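Local coordinates for protein kallistatin (Homo sapiens, PDB 6F4V) that inhibits the serine protease tissue kallikrein as a serpin, forming a stable equimolar complex upon cleavage at its reactive site, at residues K274-Q285 with K315-E326. Residues are numbered along the deposited sequence; the frame is centred on the assembly and turned at random. Where two conformers were deposited one is given.
Sequences KFSISGSYVLDQ and KSFHKATLDVDE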
loop_
_atom_site.group_PDB
_atom_site.type_symbol
_atom_site.label_atom_id
_atom_site.label_comp_id
_atom_site.label_asym_id
_atom_site.label_seq_id
_atom_site.Cartn_x
_atom_site.Cartn_y
_atom_site.Cartn_z
ATOM N N LYS A 274 -17.138 3.188 -11.379
ATOM C CA LYS A 274 -16.981 4.103 -10.268
ATOM C C LYS A 274 -17.223 3.246 -9.036
ATOM O O LYS A 274 -18.259 2.581 -8.945
ATOM C CB LYS A 274 -18.027 5.216 -10.345
ATOM C CG LYS A 274 -18.012 6.173 -9.164
ATOM C CD LYS A 274 -19.071 7.252 -9.339
ATOM C CE LYS A 274 -19.143 8.148 -8.111
ATOM N NZ LYS A 274 -20.179 9.198 -8.297
ATOM N N PHE A 275 -16.294 3.254 -8.090
ATOM C CA PHE A 275 -16.357 2.297 -6.980
ATOM C C PHE A 275 -15.412 2.636 -5.858
ATOM O O PHE A 275 -14.458 3.424 -6.011
ATOM C CB PHE A 275 -16.005 0.858 -7.471
ATOM C CG PHE A 275 -14.556 0.665 -7.782
ATOM C CD1 PHE A 275 -14.044 1.064 -8.994
ATOM C CD2 PHE A 275 -13.675 0.133 -6.839
ATOM C CE1 PHE A 275 -12.698 0.931 -9.301
ATOM C CE2 PHE A 275 -12.324 -0.005 -7.139
ATOM C CZ PHE A 275 -11.822 0.422 -8.363
ATOM N N SER A 276 -15.681 1.952 -4.755
ATOM C CA SER A 276 -14.835 1.988 -3.583
ATOM C C SER A 276 -14.636 0.591 -3.058
ATOM O O SER A 276 -15.589 -0.194 -3.024
ATOM C CB SER A 276 -15.427 2.852 -2.465
ATOM O OG SER A 276 -14.394 3.142 -1.536
ATOM N N ILE A 277 -13.381 0.284 -2.684
ATOM C CA ILE A 277 -13.049 -0.937 -1.939
ATOM C C ILE A 277 -12.084 -0.596 -0.808
ATOM O O ILE A 277 -11.453 0.496 -0.772
ATOM C CB ILE A 277 -12.423 -2.071 -2.803
ATOM C CG1 ILE A 277 -11.106 -1.650 -3.469
ATOM C CG2 ILE A 277 -13.411 -2.584 -3.836
ATOM C CD1 ILE A 277 -10.293 -2.822 -4.008
ATOM N N SER A 278 -11.941 -1.537 0.105
ATOM C CA SER A 278 -11.024 -1.364 1.194
ATOM C C SER A 278 -10.432 -2.694 1.588
ATOM O O SER A 278 -10.960 -3.752 1.198
ATOM C CB SER A 278 -11.751 -0.694 2.352
ATOM O OG SER A 278 -12.763 -1.524 2.828
ATOM N N GLY A 279 -9.351 -2.614 2.360
ATOM C CA GLY A 279 -8.699 -3.765 2.949
ATOM C C GLY A 279 -8.360 -3.536 4.392
ATOM O O GLY A 279 -8.093 -2.418 4.795
ATOM N N SER A 280 -8.306 -4.621 5.169
ATOM C CA SER A 280 -8.046 -4.539 6.590
ATOM C C SER A 280 -7.312 -5.800 6.990
ATOM O O SER A 280 -7.842 -6.883 6.804
ATOM C CB SER A 280 -9.343 -4.405 7.397
ATOM O OG SER A 280 -9.009 -4.243 8.771
ATOM N N TYR A 281 -6.088 -5.648 7.477
ATOM C CA TYR A 281 -5.171 -6.766 7.705
ATOM C C TYR A 281 -4.588 -6.720 9.101
ATOM O O TYR A 281 -4.262 -5.652 9.640
ATOM C CB TYR A 281 -4.050 -6.798 6.629
ATOM C CG TYR A 281 -4.662 -6.759 5.240
ATOM C CD1 TYR A 281 -5.231 -7.889 4.675
ATOM C CD2 TYR A 281 -4.765 -5.555 4.540
ATOM C CE1 TYR A 281 -5.857 -7.845 3.438
ATOM C CE2 TYR A 281 -5.388 -5.493 3.308
ATOM C CZ TYR A 281 -5.942 -6.641 2.757
ATOM O OH TYR A 281 -6.592 -6.649 1.548
ATOM N N VAL A 282 -4.417 -7.914 9.664
ATOM C CA VAL A 282 -3.740 -8.105 10.935
ATOM C C VAL A 282 -2.328 -8.598 10.626
ATOM O O VAL A 282 -2.074 -9.805 10.429
ATOM C CB VAL A 282 -4.519 -9.087 11.842
ATOM C CG1 VAL A 282 -3.874 -9.154 13.214
ATOM C CG2 VAL A 282 -5.964 -8.634 11.984
ATOM N N LEU A 283 -1.399 -7.648 10.537
ATOM C CA LEU A 283 -0.053 -7.959 10.084
ATOM C C LEU A 283 0.702 -8.902 11.019
ATOM O O LEU A 283 1.499 -9.714 10.547
ATOM C CB LEU A 283 0.740 -6.683 9.898
ATOM C CG LEU A 283 0.223 -5.702 8.844
ATOM C CD1 LEU A 283 1.178 -4.535 8.693
ATOM C CD2 LEU A 283 -0.039 -6.345 7.488
ATOM N N ASP A 284 0.429 -8.818 12.319
ATOM C CA ASP A 284 1.067 -9.746 13.276
ATOM C C ASP A 284 0.677 -11.196 13.019
ATOM O O ASP A 284 1.456 -12.085 13.363
ATOM C CB ASP A 284 0.814 -9.365 14.744
ATOM C CG ASP A 284 -0.624 -9.245 15.058
ATOM O OD1 ASP A 284 -1.170 -8.146 14.824
ATOM O OD2 ASP A 284 -1.221 -10.272 15.476
ATOM N N GLN A 285 -0.480 -11.419 12.386
ATOM C CA GLN A 285 -0.925 -12.753 11.973
ATOM C C GLN A 285 -0.444 -13.165 10.583
ATOM O O GLN A 285 -0.259 -14.358 10.336
ATOM C CB GLN A 285 -2.458 -12.889 12.109
ATOM C CG GLN A 285 -2.913 -12.853 13.569
ATOM C CD GLN A 285 -4.433 -12.748 13.737
ATOM O OE1 GLN A 285 -5.166 -12.674 12.761
ATOM N NE2 GLN A 285 -4.904 -12.725 14.996
ATOM N N LYS A 315 0.342 -6.031 18.696
ATOM C CA LYS A 315 -0.486 -6.084 17.501
ATOM C C LYS A 315 0.051 -5.127 16.434
ATOM O O LYS A 315 0.621 -4.081 16.757
ATOM C CB LYS A 315 -1.938 -5.698 17.826
ATOM C CG LYS A 315 -2.700 -6.642 18.773
ATOM C CD LYS A 315 -2.755 -8.099 18.322
ATOM C CE LYS A 315 -3.738 -8.292 17.171
ATOM N NZ LYS A 315 -3.722 -9.683 16.650
ATOM N N SER A 316 -0.196 -5.474 15.176
ATOM C CA SER A 316 0.141 -4.620 14.017
ATOM C C SER A 316 -0.971 -4.689 12.984
ATOM O O SER A 316 -1.335 -5.790 12.517
ATOM C CB SER A 316 1.482 -5.045 13.370
ATOM O OG SER A 316 1.813 -4.245 12.224
ATOM N N PHE A 317 -1.543 -3.522 12.652
ATOM C CA PHE A 317 -2.678 -3.450 11.731
ATOM C C PHE A 317 -2.325 -2.686 10.484
ATOM O O PHE A 317 -1.436 -1.826 10.498
ATOM C CB PHE A 317 -3.882 -2.800 12.420
ATOM C CG PHE A 317 -4.318 -3.532 13.648
ATOM C CD1 PHE A 317 -5.016 -4.752 13.540
ATOM C CD2 PHE A 317 -3.999 -3.051 14.908
ATOM C CE1 PHE A 317 -5.426 -5.446 14.680
ATOM C CE2 PHE A 317 -4.391 -3.759 16.052
ATOM C CZ PHE A 317 -5.095 -4.942 15.934
ATOM N N HIS A 318 -3.004 -3.014 9.401
ATOM C CA HIS A 318 -2.930 -2.233 8.176
ATOM C C HIS A 318 -4.338 -2.087 7.596
ATOM O O HIS A 318 -5.054 -3.074 7.481
ATOM C CB HIS A 318 -2.032 -2.910 7.130
ATOM C CG HIS A 318 -1.865 -2.088 5.888
ATOM N ND1 HIS A 318 -1.009 -1.014 5.832
ATOM C CD2 HIS A 318 -2.457 -2.168 4.676
ATOM C CE1 HIS A 318 -1.089 -0.463 4.630
ATOM N NE2 HIS A 318 -1.972 -1.140 3.912
ATOM N N LYS A 319 -4.758 -0.863 7.297
ATOM C CA LYS A 319 -6.004 -0.620 6.604
ATOM C C LYS A 319 -5.773 0.292 5.438
ATOM O O LYS A 319 -4.888 1.159 5.473
ATOM C CB LYS A 319 -7.038 0.016 7.522
ATOM C CG LYS A 319 -7.393 -0.848 8.723
ATOM C CD LYS A 319 -8.399 -0.146 9.636
ATOM C CE LYS A 319 -9.831 -0.521 9.316
ATOM N NZ LYS A 319 -10.772 -0.084 10.399
ATOM N N ALA A 320 -6.576 0.100 4.414
ATOM C CA ALA A 320 -6.447 0.879 3.202
ATOM C C ALA A 320 -7.787 1.032 2.485
ATOM O O ALA A 320 -8.641 0.136 2.564
ATOM C CB ALA A 320 -5.437 0.254 2.278
ATOM N N THR A 321 -7.927 2.126 1.737
ATOM C CA THR A 321 -9.160 2.392 0.965
ATOM C C THR A 321 -8.842 2.942 -0.405
ATOM O O THR A 321 -7.898 3.715 -0.563
ATOM C CB THR A 321 -10.110 3.443 1.662
ATOM O OG1 THR A 321 -9.419 4.705 1.767
ATOM C CG2 THR A 321 -10.465 3.026 3.025
ATOM N N LEU A 322 -9.658 2.570 -1.377
ATOM C CA LEU A 322 -9.565 3.019 -2.777
ATOM C C LEU A 322 -10.914 3.575 -3.204
ATOM O O LEU A 322 -11.932 2.900 -3.006
ATOM C CB LEU A 322 -9.265 1.822 -3.692
ATOM C CG LEU A 322 -9.145 2.093 -5.210
ATOM C CD1 LEU A 322 -8.066 3.121 -5.483
ATOM C CD2 LEU A 322 -8.866 0.814 -5.975
ATOM N N ASP A 323 -10.883 4.755 -3.821
ATOM C CA ASP A 323 -12.071 5.435 -4.352
ATOM C C ASP A 323 -11.748 5.931 -5.760
ATOM O O ASP A 323 -10.893 6.812 -5.937
ATOM C CB ASP A 323 -12.467 6.613 -3.432
ATOM C CG ASP A 323 -13.803 7.232 -3.794
ATOM O OD1 ASP A 323 -14.265 7.081 -4.936
ATOM O OD2 ASP A 323 -14.398 7.913 -2.940
ATOM N N VAL A 324 -12.441 5.373 -6.745
ATOM C CA VAL A 324 -12.261 5.694 -8.141
ATOM C C VAL A 324 -13.544 6.339 -8.651
ATOM O O VAL A 324 -14.647 5.785 -8.506
ATOM C CB VAL A 324 -11.915 4.413 -8.948
ATOM C CG1 VAL A 324 -12.049 4.630 -10.448
ATOM C CG2 VAL A 324 -10.493 3.933 -8.563
ATOM N N ASP A 325 -13.399 7.511 -9.252
ATOM C CA ASP A 325 -14.541 8.168 -9.891
ATOM C C ASP A 325 -14.107 8.870 -11.185
ATOM O O ASP A 325 -13.021 8.631 -11.712
ATOM C CB ASP A 325 -15.218 9.125 -8.905
ATOM C CG ASP A 325 -14.353 10.323 -8.561
ATOM O OD1 ASP A 325 -13.336 10.638 -9.241
ATOM O OD2 ASP A 325 -14.679 10.975 -7.559
ATOM N N GLU A 326 -14.986 9.728 -11.710
ATOM C CA GLU A 326 -14.802 10.285 -13.023
ATOM C C GLU A 326 -13.658 11.269 -13.088
ATOM O O GLU A 326 -13.101 11.451 -14.145
ATOM C CB GLU A 326 -16.095 10.998 -13.501
ATOM C CG GLU A 326 -17.255 10.052 -13.723
ATOM C CD GLU A 326 -18.137 9.853 -12.517
ATOM O OE1 GLU A 326 -17.721 10.171 -11.394
ATOM O OE2 GLU A 326 -19.273 9.381 -12.703
HETATM O O HOH W 1 -21.448 9.513 -11.222
#
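Lys274 reaches out fully extended and crosses Asp325 and Glu326. A water bridges its NZ and Glu326 OE2, which also bonds Thr182. Phe275 exchanges two backbone hydrogen bonds with Val324. Its CG sits between backbone N and carbonyl carbon (chi1 72°), and the ring leans toward the partner strand. CE1 meets Val324 CB at 3.6 Å, and CE2 meets Leu322 CD2 at 3.7 Å. On the other sheet face, in one of its two conformers, Ser276 OG donates to Leu322 O at 2.9 Å, from above the carbonyl plane. That oxygen also accepts from Ile277 N, which lies in the plane. The Ile277 and Leu322 side chains lie side by side, CG1 near CB.

Strands 275-282 and 317-324 are antiparallel neighbours in the central sheet of the serpin fold, sheet A. On the far side of 317-324 lies strand 328-340, consistent with the inserted reactive loop of a cleaved, relaxed serpin.

Gly279 pairs with Ala320, and the CE2 corner of the Tyr281 ring lies close to this glycine. Tyr281 and His318 point the same way, Tyr281 CD2 at the imidazole edge, 4.1 Å from His318 CD2. Outside bonds fix both groups: Tyr281 OH to Phe30 N, His318 ND1 to Thr335 and NE2 to Ser32 N. Val282 CG2 touches the edge of the Phe317 ring. Leu283 starts a short helix, and its CD1 packs 3.9 Å from His318 CB. In that helix, Asp284 OD1 accepts a nearly straight bond from Ser316 N (2.9 Å, 170°). Asp284 OD2 salt-bridges Lys315 NZ at 2.8 Å, the lysine chain bending at chi2 and chi3.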